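Local coordinates for protein xyloglucanase (Paenibacillus pabuli, PDB 2JEP) that hydrolyses the beta-glucan backbone of xyloglucan, a plant cell-wall polysaccharide, as a glycoside hydrolase of family 5, at residues 40-45 and 355-360. Sequence-based numbering, arbitrary orientation. Where two conformers were deposited one is given.
Sequences SEMGAG and KMVPVY
The seam that closes the eight-stranded parallel barrel lies here, where G45 at the start of the first strand, 45-48, pairs in parallel with V359 of the last, 357-362. G45 N gives an almost straight hydrogen bond (174°) to P358 O at 2.9 Å, in the carbonyl plane. Y360 N returns one to G45 O, also 2.9 Å, from well above that carbonyl's plane. A water donates to both acceptors, G45 O (2.8 Å) and P358 O, so each carbonyl has two donors. V359 CG1 lies 3.6 Å from G45 C; a CB on G45 would clash with V359 CG2. Just before the paired residues, where G43, with positive phi, is the first to depart from helical torsions, V357 points at the incoming chain. Its CG2 meets M42 CB at 3.9 Å and also SD, the two side chains crossing at about a right angle, while CG1, anti to the backbone N (chi1 180°), reaches G43 O. An alanine at V357 would probably open a gap against M42 CB and SD, leaving the thioether freer to turn. Joining first strand to eighth in this way completes the (beta/alpha)8 TIM barrel of family 5 glycoside hydrolases.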
loop_
_atom_site.group_PDB
_atom_site.type_symbol
_atom_site.label_atom_id
_atom_site.label_comp_id
_atom_site.label_asym_id
_atom_site.label_seq_id
_atom_site.Cartn_x
_atom_site.Cartn_y
_atom_site.Cartn_z
ATOM N N SER A 40 -16.252 -4.467 -0.929
ATOM C CA SER A 40 -17.292 -3.736 -0.242
ATOM C C SER A 40 -16.985 -3.515 1.245
ATOM O O SER A 40 -17.116 -2.391 1.760
ATOM C CB SER A 40 -18.622 -4.473 -0.420
ATOM O OG SER A 40 -18.885 -4.628 -1.803
ATOM N N GLU A 41 -16.581 -4.584 1.925
ATOM C CA GLU A 41 -16.328 -4.517 3.348
ATOM C C GLU A 41 -15.125 -3.645 3.692
ATOM O O GLU A 41 -15.091 -3.048 4.757
ATOM C CB GLU A 41 -16.173 -5.904 3.939
ATOM C CG GLU A 41 -17.449 -6.723 3.877
ATOM C CD GLU A 41 -17.345 -8.034 4.613
ATOM O OE1 GLU A 41 -16.306 -8.293 5.257
ATOM O OE2 GLU A 41 -18.316 -8.825 4.555
ATOM N N MET A 42 -14.139 -3.600 2.806
ATOM C CA MET A 42 -12.921 -2.819 3.066
ATOM C C MET A 42 -13.142 -1.305 2.973
ATOM O O MET A 42 -12.343 -0.530 3.497
ATOM C CB MET A 42 -11.805 -3.251 2.106
ATOM C CG MET A 42 -11.237 -4.621 2.494
ATOM S SD MET A 42 -9.904 -5.162 1.409
ATOM C CE MET A 42 -8.549 -4.113 1.979
ATOM N N GLY A 43 -14.179 -0.869 2.252
ATOM C CA GLY A 43 -14.505 0.541 2.183
ATOM C C GLY A 43 -13.336 1.366 1.688
ATOM O O GLY A 43 -12.659 1.001 0.720
ATOM N N ALA A 44 -13.141 2.522 2.327
ATOM C CA ALA A 44 -12.003 3.395 2.068
ATOM C C ALA A 44 -10.938 3.060 3.093
ATOM O O ALA A 44 -11.219 2.875 4.285
ATOM C CB ALA A 44 -12.392 4.863 2.170
ATOM N N GLY A 45 -9.709 2.965 2.632
ATOM C CA GLY A 45 -8.591 2.704 3.517
ATOM C C GLY A 45 -7.714 3.900 3.806
ATOM O O GLY A 45 -7.782 4.922 3.136
ATOM N N LYS A 355 -14.817 -1.102 -8.645
ATOM C CA LYS A 355 -14.875 -2.163 -7.671
ATOM C C LYS A 355 -13.505 -2.534 -7.137
ATOM O O LYS A 355 -13.157 -3.703 -7.009
ATOM C CB LYS A 355 -15.606 -3.377 -8.265
ATOM C CG LYS A 355 -16.872 -2.985 -8.987
ATOM C CD LYS A 355 -17.856 -2.371 -8.066
ATOM N N MET A 356 -12.755 -1.492 -6.756
ATOM C CA MET A 356 -11.438 -1.679 -6.176
ATOM C C MET A 356 -11.289 -0.776 -4.954
ATOM O O MET A 356 -12.074 0.151 -4.759
ATOM C CB MET A 356 -10.355 -1.448 -7.222
ATOM C CG MET A 356 -10.455 -0.120 -7.953
ATOM S SD MET A 356 -9.328 0.108 -9.329
ATOM C CE MET A 356 -9.993 -1.083 -10.505
ATOM N N VAL A 357 -10.318 -1.088 -4.090
ATOM C CA VAL A 357 -10.251 -0.437 -2.781
ATOM C C VAL A 357 -9.285 0.736 -2.819
ATOM O O VAL A 357 -8.106 0.540 -3.098
ATOM C CB VAL A 357 -9.772 -1.410 -1.689
ATOM C CG1 VAL A 357 -9.695 -0.714 -0.326
ATOM C CG2 VAL A 357 -10.653 -2.669 -1.623
ATOM N N PRO A 358 -9.763 1.950 -2.520
ATOM C CA PRO A 358 -8.855 3.092 -2.478
ATOM C C PRO A 358 -8.296 3.282 -1.069
ATOM O O PRO A 358 -9.071 3.360 -0.120
ATOM C CB PRO A 358 -9.763 4.251 -2.858
ATOM C CG PRO A 358 -11.121 3.875 -2.315
ATOM C CD PRO A 358 -11.161 2.351 -2.247
ATOM N N VAL A 359 -6.971 3.330 -0.942
ATOM C CA VAL A 359 -6.313 3.491 0.349
ATOM C C VAL A 359 -5.447 4.760 0.363
ATOM O O VAL A 359 -4.467 4.851 -0.353
ATOM C CB VAL A 359 -5.448 2.247 0.692
ATOM C CG1 VAL A 359 -4.925 2.322 2.121
ATOM C CG2 VAL A 359 -6.249 0.932 0.464
ATOM N N TYR A 360 -5.862 5.761 1.150
ATOM C CA TYR A 360 -5.227 7.070 1.164
ATOM C C TYR A 360 -3.855 7.023 1.835
ATOM O O TYR A 360 -3.685 6.385 2.867
ATOM C CB TYR A 360 -6.155 8.068 1.909
ATOM C CG TYR A 360 -5.570 9.443 1.961
ATOM C CD1 TYR A 360 -5.662 10.298 0.862
ATOM C CD2 TYR A 360 -4.832 9.863 3.063
ATOM C CE1 TYR A 360 -5.046 11.534 0.874
ATOM C CE2 TYR A 360 -4.225 11.084 3.087
ATOM C CZ TYR A 360 -4.320 11.916 1.993
ATOM O OH TYR A 360 -3.659 13.128 1.991
HETATM O O HOH W 1 -9.336 6.274 1.185
#